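Local coordinates for protein putative ABC transporter subunit, substrate-binding component (Rhodopseudomonas palustris, PDB 4EVS) that binds 4-hydroxybenzoate and probably delivers such lignin-derived benzoate derivatives to an ABC transporter as its substrate-binding component, at residues A95-V100 with G304-E309; Y296-A301 with E309-A314. All coordinates share one frame; numbering follows the deposited sequence.

Overall arrangement
Both contacts lie about 23 Å from the chain centre in the lobe built on strands 5-12, 75-78 and 99-101, with centres 8 Å apart and helix 308-315 in common. In chain order 95-100, 296-301, 304-309 and 309-314, contact 1 spans some 200 residues whereas contact 2 joins two consecutive helices across a short loop. They touch where Val100 CG2 packs on Met298 CE and Gly304 N probably bonds to Ile299 O. Together they lay a late part of the chain against the loop leading into strand 99-101 and, through Met298, the strand itself, consistent with the repeated lobe crossings of leucine-binding-protein relatives. Strand 99-101 runs on toward pocket residue Asn103; helix 283-302 starts at Met283, also of the pocket.

Contact 1: residues A95-V100 with G304-E309; sequences AKVPMV and GKQDPE
Gln306 reaches Lys96 through its amide, and Pro308 packs against the same residue with its ring. The NE2 of Gln306 donates to Lys96 O over 3.1 Å with an N-H...O angle of 164°. The oxygen lies nearly in the Gln306 amide plane, but the donor stands above the Lys96 carbonyl plane, 63° out of it. CG of Gln306 is anti to its backbone N (chi1 -174°) and rests 3.5 Å from Lys96 O. The amide thus grips Lys96 O directly, and a water accepting from Gln306 NE2 at 2.9 Å leads on to Ala95 O, at a distance short enough to leave that last bond's details doubtful.

Beside this polar link, Pro308 CG sits 3.8 Å from Lys96 CB, while its CB meets Pro98 CG at 3.9 Å; the two proline side chains cross at about a right angle. An alanine in place of Pro308 would probably open a gap beside Lys96 CB and O, where CG and CD had packed, leaving mainly the CB touch on Pro98.

Lys96 has positive phi and ends helix 92-95 in a Schellman motif, which sets up the turn. Asp307 N-caps helix 308-315 through a weak bond from Lys310 N. Next along the chain, strand 99-101 runs between strands 75-78 and 116-118; Val97 touches Ile76, and Pro308 also rests on Tyr115 just before strand 116-118.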
ATOM      1  N   ALA A  95      20.306 -14.688   6.318  1.00 21.94           N
ATOM      2  CA  ALA A  95      21.107 -13.916   5.331  1.00 21.01           C
ATOM      3  C   ALA A  95      21.719 -12.648   5.942  1.00 21.61           C
ATOM      4  O   ALA A  95      22.589 -12.005   5.329  1.00 21.54           O
ATOM      5  CB  ALA A  95      20.288 -13.540   4.089  1.00 20.19           C
ATOM      6  N   LYS A  96      21.266 -12.290   7.136  1.00 19.92           N
ATOM      7  CA  LYS A  96      21.623 -11.051   7.800  1.00 19.41           C
ATOM      8  C   LYS A  96      21.276  -9.810   6.947  1.00 18.76           C
ATOM      9  O   LYS A  96      22.030  -8.849   6.862  1.00 18.91           O
ATOM     10  CB  LYS A  96      23.078 -11.048   8.266  1.00 20.66           C
ATOM     11  CG  LYS A  96      23.405 -12.160   9.245  1.00 25.93           C
ATOM     12  CD  LYS A  96      24.820 -12.040   9.801  1.00 31.86           C
ATOM     13  CE  LYS A  96      25.044 -13.003  10.991  1.00 35.70           C
ATOM     14  NZ  LYS A  96      26.465 -13.098  11.497  1.00 40.66           N
ATOM     15  N   VAL A  97      20.084  -9.829   6.382  1.00 17.35           N
ATOM     16  CA  VAL A  97      19.568  -8.782   5.466  1.00 17.38           C
ATOM     17  C   VAL A  97      18.186  -8.338   5.881  1.00 17.82           C
ATOM     18  O   VAL A  97      17.283  -9.126   5.796  1.00 19.50           O
ATOM     19  CB  VAL A  97      19.501  -9.353   4.018  1.00 17.63           C
ATOM     20  CG1 VAL A  97      18.781  -8.448   3.072  1.00 20.09           C
ATOM     21  CG2 VAL A  97      20.920  -9.695   3.492  1.00 19.09           C
ATOM     22  N   PRO A  98      18.009  -7.062   6.217  1.00 18.08           N
ATOM     23  CA  PRO A  98      16.671  -6.589   6.465  1.00 17.89           C
ATOM     24  C   PRO A  98      15.864  -6.403   5.216  1.00 18.18           C
ATOM     25  O   PRO A  98      16.420  -6.210   4.153  1.00 19.17           O
ATOM     26  CB  PRO A  98      16.882  -5.237   7.144  1.00 18.07           C
ATOM     27  CG  PRO A  98      18.258  -5.291   7.664  1.00 18.35           C
ATOM     28  CD  PRO A  98      18.992  -6.050   6.622  1.00 17.48           C
HETATM   29  N   MSE A  99      14.541  -6.468   5.386  1.00 18.20           N
HETATM   30  CA  MSE A  99      13.567  -6.183   4.339  1.00 17.98           C
HETATM   31  C   MSE A  99      12.730  -4.965   4.715  1.00 15.92           C
HETATM   32  O   MSE A  99      12.092  -4.945   5.780  1.00 17.33           O
HETATM   33  CB  MSE A  99      12.660  -7.384   4.089  1.00 17.84           C
HETATM   34  CG  MSE A  99      11.581  -7.126   3.036  1.00 19.41           C
HETATM   35 SE   MSE A  99      10.578  -8.687   2.460  0.65 22.52          SE
HETATM   36  CE  MSE A  99       9.689  -9.121   4.087  1.00 18.83           C
ATOM     37  N   VAL A 100      12.717  -3.960   3.856  1.00 16.32           N
ATOM     38  CA  VAL A 100      11.850  -2.816   4.022  1.00 16.44           C
ATOM     39  C   VAL A 100      10.681  -3.021   3.066  1.00 15.41           C
ATOM     40  O   VAL A 100      10.845  -2.936   1.839  1.00 15.23           O
ATOM     41  CB  VAL A 100      12.567  -1.488   3.722  1.00 16.32           C
ATOM     42  CG1 VAL A 100      11.691  -0.310   4.005  1.00 17.36           C
ATOM     43  CG2 VAL A 100      13.826  -1.383   4.537  1.00 17.77           C
ATOM     44  N   GLY A 304      27.749   1.382   7.566  1.00 23.63           N
ATOM     45  CA  GLY A 304      27.881   0.631   6.333  1.00 24.43           C
ATOM     46  C   GLY A 304      28.209  -0.834   6.551  1.00 24.10           C
ATOM     47  O   GLY A 304      28.365  -1.572   5.596  1.00 24.68           O
ATOM     48  N   LYS A 305      28.280  -1.257   7.809  1.00 25.37           N
ATOM     49  CA  LYS A 305      28.575  -2.644   8.132  1.00 26.73           C
ATOM     50  C   LYS A 305      27.295  -3.442   8.085  1.00 25.25           C
ATOM     51  O   LYS A 305      26.196  -2.939   8.412  1.00 25.14           O
ATOM     52  CB  LYS A 305      29.216  -2.761   9.507  1.00 28.17           C
ATOM     53  CG  LYS A 305      30.612  -2.104   9.550  1.00 32.59           C
ATOM     54  CD  LYS A 305      31.374  -2.394  10.854  1.00 38.93           C
ATOM     55  CE  LYS A 305      32.689  -1.615  10.952  1.00 42.15           C
ATOM     56  NZ  LYS A 305      33.397  -1.877  12.255  1.00 45.98           N
ATOM     57  N   GLN A 306      27.412  -4.689   7.653  1.00 24.02           N
ATOM     58  CA  GLN A 306      26.241  -5.574   7.641  1.00 24.47           C
ATOM     59  C   GLN A 306      25.984  -6.010   9.070  1.00 24.46           C
ATOM     60  O   GLN A 306      26.734  -6.827   9.617  1.00 25.92           O
ATOM     61  CB  GLN A 306      26.523  -6.774   6.745  1.00 24.95           C
ATOM     62  CG  GLN A 306      25.315  -7.671   6.554  1.00 26.07           C
ATOM     63  CD  GLN A 306      25.453  -8.545   5.301  1.00 26.45           C
ATOM     64  OE1 GLN A 306      26.464  -8.485   4.602  1.00 31.26           O
ATOM     65  NE2 GLN A 306      24.458  -9.352   5.026  1.00 26.05           N
ATOM     66  N   ASP A 307      24.967  -5.417   9.689  1.00 24.00           N
ATOM     67  CA  ASP A 307      24.619  -5.614  11.107  1.00 24.24           C
ATOM     68  C   ASP A 307      23.119  -5.359  11.284  1.00 23.47           C
ATOM     69  O   ASP A 307      22.683  -4.309  11.763  1.00 23.31           O
ATOM     70  CB  ASP A 307      25.437  -4.705  11.985  1.00 25.41           C
ATOM     71  CG  ASP A 307      25.296  -4.997  13.472  1.00 28.12           C
ATOM     72  OD1 ASP A 307      24.394  -5.765  13.894  1.00 31.13           O
ATOM     73  OD2 ASP A 307      26.145  -4.429  14.216  1.00 34.92           O
ATOM     74  N   PRO A 308      22.314  -6.350  10.892  1.00 22.94           N
ATOM     75  CA  PRO A 308      20.895  -6.079  10.785  1.00 22.11           C
ATOM     76  C   PRO A 308      20.241  -5.775  12.135  1.00 22.37           C
ATOM     77  O   PRO A 308      19.327  -4.974  12.207  1.00 22.48           O
ATOM     78  CB  PRO A 308      20.338  -7.385  10.208  1.00 23.14           C
ATOM     79  CG  PRO A 308      21.376  -8.404  10.455  1.00 22.55           C
ATOM     80  CD  PRO A 308      22.649  -7.675  10.342  1.00 22.29           C
ATOM     81  N   GLU A 309      20.718  -6.372  13.211  1.00 23.45           N
ATOM     82  CA  GLU A 309      20.118  -6.049  14.512  1.00 23.58           C
ATOM     83  C   GLU A 309      20.318  -4.576  14.853  1.00 24.24           C
ATOM     84  O   GLU A 309      19.405  -3.881  15.333  1.00 23.90           O
ATOM     85  CB  GLU A 309      20.730  -6.906  15.606  1.00 25.15           C
ATOM     86  CG  GLU A 309      20.054  -6.739  16.935  1.00 28.27           C
ATOM     87  CD  GLU A 309      20.676  -7.648  18.037  1.00 31.77           C
ATOM     88  OE1 GLU A 309      21.654  -8.398  17.770  1.00 37.24           O
ATOM     89  OE2 GLU A 309      20.195  -7.611  19.179  1.00 34.28           O
TER
HETATM   90  O   HOH W   1      24.176 -11.776   3.434  1.00 29.90           O

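Contact 2: residues Y296-A301 with E309-A314; sequences YKMIEA and EKAIAA
Met298, a selenomethionine here, lies over one face of the peptide joining Ala311 to Ile312. Its CG stands above the carbonyl oxygen, 3.3 Å from Ala311 O, and its SE lies over the same face, 3.8 Å from that oxygen. CG is anti to Met298's own carbonyl carbon (chi1 -67°), and the bend at chi3 (-68°) places CE, which packs on Val100 CG2. A second flat group, the Ala301 carbonyl, is passed by the extended methylene chain of Lys310, whose CE comes within 3.4 Å of Ala301 O. Lys297 does the same from the other helix: its chain, bent at chi2, brings CE to 3.7 Å from Ala314 O.

Between these flanking lysines the helices meet through small side chains. Ala301 CB and Ala314 CB touch at 3.4 Å, tighter than usual carbon packing, and Met298 CB meets Ala311 CB at 3.7 Å. Such short residues let the helix axes approach to 8.2 Å, while their directions differ by 124°. At one end of this apolar seam SE packs on Ile312 CD1.

The two consecutive helices, 283-302 and 308-315, joined by a short loop, lie on one side of the N-terminal lobe's sheet. Met298, Ile299 and Ala311 all pack on Tyr75 of strand 75-78. Earlier on helix 283-302, Tyr296 meets Trp32 edge-to-face and its OH bonds to Gly37 O, and with Ile299 it covers Val40 and Val45 of strands 39-40 and 43-51.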
ATOM      1  N   TYR A 296      18.752   4.575   4.396  1.00 17.30           N
ATOM      2  CA  TYR A 296      19.871   5.481   4.656  1.00 17.57           C
ATOM      3  C   TYR A 296      20.204   5.558   6.160  1.00 18.50           C
ATOM      4  O   TYR A 296      21.390   5.584   6.537  1.00 20.48           O
ATOM      5  CB  TYR A 296      19.661   6.852   4.044  1.00 18.09           C
ATOM      6  CG  TYR A 296      19.992   6.940   2.560  1.00 18.45           C
ATOM      7  CD1 TYR A 296      19.639   5.924   1.664  1.00 18.01           C
ATOM      8  CD2 TYR A 296      20.624   8.065   2.034  1.00 17.70           C
ATOM      9  CE1 TYR A 296      19.938   6.033   0.317  1.00 17.77           C
ATOM     10  CE2 TYR A 296      20.918   8.181   0.693  1.00 16.77           C
ATOM     11  CZ  TYR A 296      20.584   7.173  -0.167  1.00 17.23           C
ATOM     12  OH  TYR A 296      20.831   7.296  -1.504  1.00 18.72           O
ATOM     13  N   LYS A 297      19.173   5.645   6.996  1.00 18.80           N
ATOM     14  CA  LYS A 297      19.357   5.688   8.440  1.00 19.16           C
ATOM     15  C   LYS A 297      20.030   4.410   8.976  1.00 18.98           C
ATOM     16  O   LYS A 297      20.906   4.465   9.843  1.00 20.10           O
ATOM     17  CB  LYS A 297      18.020   5.914   9.114  1.00 19.09           C
ATOM     18  CG  LYS A 297      18.061   5.922  10.627  1.00 24.21           C
ATOM     19  CD  LYS A 297      18.821   7.094  11.184  1.00 29.86           C
ATOM     20  CE  LYS A 297      18.629   7.219  12.720  1.00 31.57           C
ATOM     21  NZ  LYS A 297      18.748   8.640  13.126  1.00 36.34           N
HETATM   22  N   MSE A 298      19.604   3.257   8.462  1.00 18.76           N
HETATM   23  CA  MSE A 298      20.225   1.983   8.848  1.00 18.51           C
HETATM   24  C   MSE A 298      21.684   1.910   8.472  1.00 19.09           C
HETATM   25  O   MSE A 298      22.494   1.459   9.262  1.00 21.04           O
HETATM   26  CB  MSE A 298      19.434   0.806   8.287  1.00 18.65           C
HETATM   27  CG  MSE A 298      18.077   0.700   8.936  1.00 20.27           C
HETATM   28 SE   MSE A 298      17.134  -0.966   8.533  0.62 23.67          SE
HETATM   29  CE  MSE A 298      16.838  -0.642   6.763  1.00 20.68           C
ATOM     30  N   ILE A 299      22.027   2.415   7.284  1.00 18.31           N
ATOM     31  CA  ILE A 299      23.441   2.414   6.857  1.00 18.70           C
ATOM     32  C   ILE A 299      24.245   3.369   7.720  1.00 20.16           C
ATOM     33  O   ILE A 299      25.373   3.073   8.097  1.00 22.36           O
ATOM     34  CB  ILE A 299      23.554   2.755   5.360  1.00 18.66           C
ATOM     35  CG1 ILE A 299      22.880   1.663   4.492  1.00 20.15           C
ATOM     36  CG2 ILE A 299      24.992   2.981   4.970  1.00 19.14           C
ATOM     37  CD1 ILE A 299      22.679   2.001   3.027  1.00 20.91           C
ATOM     38  N   GLU A 300      23.665   4.523   8.050  1.00 20.71           N
ATOM     39  CA  GLU A 300      24.328   5.496   8.917  1.00 23.29           C
ATOM     40  C   GLU A 300      24.626   4.894  10.273  1.00 22.54           C
ATOM     41  O   GLU A 300      25.744   5.005  10.822  1.00 24.01           O
ATOM     42  CB  GLU A 300      23.405   6.710   9.053  1.00 23.34           C
ATOM     43  CG  GLU A 300      23.740   7.699  10.154  1.00 29.89           C
ATOM     44  CD  GLU A 300      24.989   8.428   9.880  1.00 34.65           C
ATOM     45  OE1 GLU A 300      25.409   8.463   8.691  1.00 40.31           O
ATOM     46  OE2 GLU A 300      25.567   8.991  10.855  1.00 39.17           O
ATOM     47  N   ALA A 301      23.624   4.229  10.823  1.00 23.35           N
ATOM     48  CA  ALA A 301      23.714   3.689  12.172  1.00 24.18           C
ATOM     49  C   ALA A 301      24.713   2.562  12.311  1.00 23.69           C
ATOM     50  O   ALA A 301      25.346   2.406  13.364  1.00 26.42           O
ATOM     51  CB  ALA A 301      22.340   3.207  12.592  1.00 24.22           C
ATOM     52  N   GLU A 309      20.718  -6.372  13.211  1.00 23.45           N
ATOM     53  CA  GLU A 309      20.118  -6.049  14.512  1.00 23.58           C
ATOM     54  C   GLU A 309      20.318  -4.576  14.853  1.00 24.24           C
ATOM     55  O   GLU A 309      19.405  -3.881  15.333  1.00 23.90           O
ATOM     56  CB  GLU A 309      20.730  -6.906  15.606  1.00 25.15           C
ATOM     57  CG  GLU A 309      20.054  -6.739  16.935  1.00 28.27           C
ATOM     58  CD  GLU A 309      20.676  -7.648  18.037  1.00 31.77           C
ATOM     59  OE1 GLU A 309      21.654  -8.398  17.770  1.00 37.24           O
ATOM     60  OE2 GLU A 309      20.195  -7.611  19.179  1.00 34.28           O
ATOM     61  N   LYS A 310      21.528  -4.090  14.614  1.00 23.41           N
ATOM     62  CA  LYS A 310      21.817  -2.673  14.883  1.00 23.58           C
ATOM     63  C   LYS A 310      20.992  -1.757  13.961  1.00 23.04           C
ATOM     64  O   LYS A 310      20.488  -0.715  14.393  1.00 24.53           O
ATOM     65  CB  LYS A 310      23.334  -2.420  14.754  1.00 24.85           C
ATOM     66  CG  LYS A 310      23.791  -1.003  15.121  1.00 28.36           C
ATOM     67  CD  LYS A 310      25.329  -0.902  15.122  1.00 33.30           C
ATOM     68  CE  LYS A 310      25.797   0.243  16.013  1.00 38.65           C
ATOM     69  NZ  LYS A 310      27.271   0.475  15.834  1.00 41.77           N
ATOM     70  N   ALA A 311      20.893  -2.136  12.703  1.00 21.57           N
ATOM     71  CA  ALA A 311      20.138  -1.403  11.700  1.00 20.51           C
ATOM     72  C   ALA A 311      18.676  -1.240  12.109  1.00 20.48           C
ATOM     73  O   ALA A 311      18.126  -0.130  12.100  1.00 20.22           O
ATOM     74  CB  ALA A 311      20.199  -2.126  10.374  1.00 20.87           C
ATOM     75  N   ILE A 312      18.034  -2.350  12.435  1.00 20.27           N
ATOM     76  CA  ILE A 312      16.621  -2.292  12.770  1.00 21.00           C
ATOM     77  C   ILE A 312      16.427  -1.479  14.044  1.00 20.69           C
ATOM     78  O   ILE A 312      15.464  -0.703  14.131  1.00 19.79           O
ATOM     79  CB  ILE A 312      16.042  -3.715  12.894  1.00 21.63           C
ATOM     80  CG1 ILE A 312      15.949  -4.322  11.503  1.00 25.07           C
ATOM     81  CG2 ILE A 312      14.685  -3.708  13.548  1.00 23.71           C
ATOM     82  CD1 ILE A 312      14.778  -3.763  10.688  1.00 23.87           C
ATOM     83  N   ALA A 313      17.358  -1.605  15.002  1.00 21.76           N
ATOM     84  CA  ALA A 313      17.229  -0.870  16.256  1.00 21.99           C
ATOM     85  C   ALA A 313      17.206   0.659  15.992  1.00 22.37           C
ATOM     86  O   ALA A 313      16.547   1.415  16.687  1.00 24.06           O
ATOM     87  CB  ALA A 313      18.351  -1.255  17.247  1.00 22.96           C
ATOM     88  N   ALA A 314      17.912   1.098  14.967  1.00 21.61           N
ATOM     89  CA  ALA A 314      17.995   2.527  14.661  1.00 22.63           C
ATOM     90  C   ALA A 314      16.739   3.128  14.073  1.00 21.73           C
ATOM     91  O   ALA A 314      16.602   4.353  14.033  1.00 24.04           O
ATOM     92  CB  ALA A 314      19.172   2.792  13.734  1.00 23.63           C
TER